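Long-range contact in putative lipoprotein (Bacteroides fragilis, PDB 3QNK), which probably binds glycans at the outer membrane as a SusD-like lipoprotein that helps bring nutrients into the cell: residues E237-V242 and L389-I394. Sequence-based numbering, arbitrary orientation.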
loop_
_atom_site.group_PDB
_atom_site.type_symbol
_atom_site.label_atom_id
_atom_site.label_comp_id
_atom_site.label_asym_id
_atom_site.label_seq_id
_atom_site.Cartn_x
_atom_site.Cartn_y
_atom_site.Cartn_z
ATOM N N GLU B 237 -1.692 -26.058 22.967
ATOM C CA GLU B 237 -0.745 -24.973 23.228
ATOM C C GLU B 237 -1.116 -23.696 22.442
ATOM O O GLU B 237 -0.836 -22.589 22.902
ATOM C CB GLU B 237 0.679 -25.412 22.881
ATOM C CG GLU B 237 1.728 -24.312 23.043
ATOM C CD GLU B 237 3.068 -24.742 23.581
ATOM O OE1 GLU B 237 3.255 -25.948 23.867
ATOM O OE2 GLU B 237 3.936 -23.857 23.729
ATOM N N ILE B 238 -1.721 -23.853 21.259
ATOM C CA ILE B 238 -2.124 -22.735 20.417
ATOM C C ILE B 238 -3.236 -21.934 21.112
ATOM O O ILE B 238 -4.239 -22.506 21.510
ATOM C CB ILE B 238 -2.549 -23.223 19.002
ATOM C CG1 ILE B 238 -1.373 -23.894 18.257
ATOM C CG2 ILE B 238 -3.098 -22.061 18.186
ATOM C CD1 ILE B 238 -1.769 -24.757 17.068
ATOM N N ILE B 239 -3.037 -20.622 21.279
ATOM C CA ILE B 239 -4.047 -19.732 21.860
ATOM C C ILE B 239 -4.681 -18.942 20.699
ATOM O O ILE B 239 -5.896 -18.874 20.618
ATOM C CB ILE B 239 -3.489 -18.835 22.991
ATOM C CG1 ILE B 239 -3.128 -19.687 24.223
ATOM C CG2 ILE B 239 -4.484 -17.762 23.370
ATOM C CD1 ILE B 239 -2.387 -18.955 25.378
ATOM N N PHE B 240 -3.863 -18.388 19.790
ATOM C CA PHE B 240 -4.307 -17.654 18.606
ATOM C C PHE B 240 -3.312 -17.834 17.477
ATOM O O PHE B 240 -2.112 -17.633 17.670
ATOM C CB PHE B 240 -4.541 -16.141 18.889
ATOM C CG PHE B 240 -5.269 -15.434 17.761
ATOM C CD1 PHE B 240 -6.642 -15.599 17.579
ATOM C CD2 PHE B 240 -4.580 -14.642 16.861
ATOM C CE1 PHE B 240 -7.302 -14.985 16.511
ATOM C CE2 PHE B 240 -5.246 -14.011 15.804
ATOM C CZ PHE B 240 -6.602 -14.181 15.641
ATOM N N ASP B 241 -3.817 -18.206 16.294
ATOM C CA ASP B 241 -2.989 -18.392 15.101
ATOM C C ASP B 241 -3.710 -17.968 13.813
ATOM O O ASP B 241 -4.910 -17.678 13.819
ATOM C CB ASP B 241 -2.506 -19.853 14.972
ATOM C CG ASP B 241 -3.580 -20.930 14.778
ATOM O OD1 ASP B 241 -4.794 -20.577 14.706
ATOM O OD2 ASP B 241 -3.212 -22.124 14.712
ATOM N N VAL B 242 -2.943 -17.932 12.718
ATOM C CA VAL B 242 -3.373 -17.659 11.354
ATOM C C VAL B 242 -2.639 -18.640 10.437
ATOM O O VAL B 242 -1.441 -18.872 10.616
ATOM C CB VAL B 242 -3.219 -16.179 10.883
ATOM C CG1 VAL B 242 -4.274 -15.287 11.507
ATOM C CG2 VAL B 242 -1.844 -15.633 11.154
ATOM N N LEU B 389 -0.162 -16.306 19.341
ATOM C CA LEU B 389 -0.162 -16.515 20.782
ATOM C C LEU B 389 -0.154 -18.024 21.132
ATOM O O LEU B 389 -1.051 -18.771 20.719
ATOM C CB LEU B 389 -1.368 -15.810 21.445
ATOM C CG LEU B 389 -1.533 -14.286 21.272
ATOM C CD1 LEU B 389 -2.968 -13.863 21.662
ATOM C CD2 LEU B 389 -0.537 -13.531 22.123
ATOM N N ARG B 390 0.899 -18.447 21.874
ATOM C CA ARG B 390 1.151 -19.796 22.403
ATOM C C ARG B 390 1.049 -19.815 23.928
ATOM O O ARG B 390 1.447 -18.838 24.575
ATOM C CB ARG B 390 2.570 -20.230 22.050
ATOM C CG ARG B 390 2.813 -20.905 20.722
ATOM C CD ARG B 390 4.325 -20.849 20.453
ATOM N NE ARG B 390 5.022 -21.718 21.388
ATOM C CZ ARG B 390 6.310 -21.680 21.675
ATOM N NH1 ARG B 390 7.104 -20.807 21.079
ATOM N NH2 ARG B 390 6.823 -22.536 22.536
ATOM N N TYR B 391 0.650 -20.955 24.511
ATOM C CA TYR B 391 0.562 -21.112 25.970
ATOM C C TYR B 391 1.932 -20.868 26.678
ATOM O O TYR B 391 1.940 -20.327 27.783
ATOM C CB TYR B 391 0.012 -22.498 26.330
ATOM C CG TYR B 391 -0.458 -22.664 27.762
ATOM C CD1 TYR B 391 -1.094 -21.623 28.437
ATOM C CD2 TYR B 391 -0.344 -23.887 28.414
ATOM C CE1 TYR B 391 -1.547 -21.778 29.746
ATOM C CE2 TYR B 391 -0.821 -24.064 29.714
ATOM C CZ TYR B 391 -1.425 -23.007 30.377
ATOM O OH TYR B 391 -1.921 -23.186 31.643
ATOM N N ALA B 392 3.073 -21.207 26.020
ATOM C CA ALA B 392 4.419 -21.008 26.564
ATOM C C ALA B 392 4.670 -19.562 27.030
ATOM O O ALA B 392 5.364 -19.355 28.029
ATOM C CB ALA B 392 5.457 -21.392 25.533
ATOM N N GLU B 393 4.087 -18.567 26.319
ATOM C CA GLU B 393 4.251 -17.155 26.626
ATOM C C GLU B 393 3.641 -16.775 27.966
ATOM O O GLU B 393 4.188 -15.902 28.648
ATOM C CB GLU B 393 3.626 -16.306 25.535
ATOM C CG GLU B 393 4.390 -15.025 25.313
ATOM C CD GLU B 393 3.753 -14.080 24.321
ATOM O OE1 GLU B 393 3.527 -14.492 23.153
ATOM O OE2 GLU B 393 3.495 -12.919 24.718
ATOM N N ILE B 394 2.501 -17.403 28.343
ATOM C CA ILE B 394 1.826 -17.126 29.606
ATOM C C ILE B 394 2.833 -17.334 30.738
ATOM O O ILE B 394 3.037 -16.429 31.538
ATOM C CB ILE B 394 0.551 -17.998 29.748
ATOM C CG1 ILE B 394 -0.396 -17.817 28.534
ATOM C CG2 ILE B 394 -0.175 -17.813 31.080
ATOM C CD1 ILE B 394 -0.814 -16.387 28.183
#
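L389 meets the backbone of I239 and F240 at a classic beta bulge: its carbonyl O accepts two N-H groups, from I239 N at 2.8 Å and F240 N at 3.0 Å, both tilted from the carbonyl plane. The antiparallel pairing continues with L389 N, which binds F240 O at 2.9 Å. Beyond the bulge, I238 and R390 form a non-hydrogen-bonded pair, and Y391 N, where the strand leads into the helix, gives its hydrogen to E237 O at 2.7 Å. The bulge lets I239 as well as F240 face L389. With CG1 anti to its carbonyl carbon (chi1 -68°), I239 carries CD1 beside Y391 CA, while its CB packs on L389 CB. I239 CD1 also lies 3.9 Å from I394 CG1. L389 in turn lays CD1 against F240 CB, 3.9 Å away. E237, with CG anti to the backbone N (chi1 177°) and the chain bent at chi2, passes beside Y391 CB and turns its carboxylate toward R390. Its OE2 approaches the guanidinium edge of R390 in plane, making a salt bridge whose bonds to NE and NH2 are both weak, at 3.4 Å. The strongest polar partners lie outside, R421 for E237 and E446 for R390; V216 N also binds E237 OE1, and E450 pairs with R390 NH1, a buried charge network that probably keeps these groups ionised. This short strand-to-helix junction borders the alpha-helical part of the SusD fold: I239 and I394 pack on helix 181-194, I394 and Y391 on helix 198-209, and strand 238-244 runs between 389-390 and 384-387.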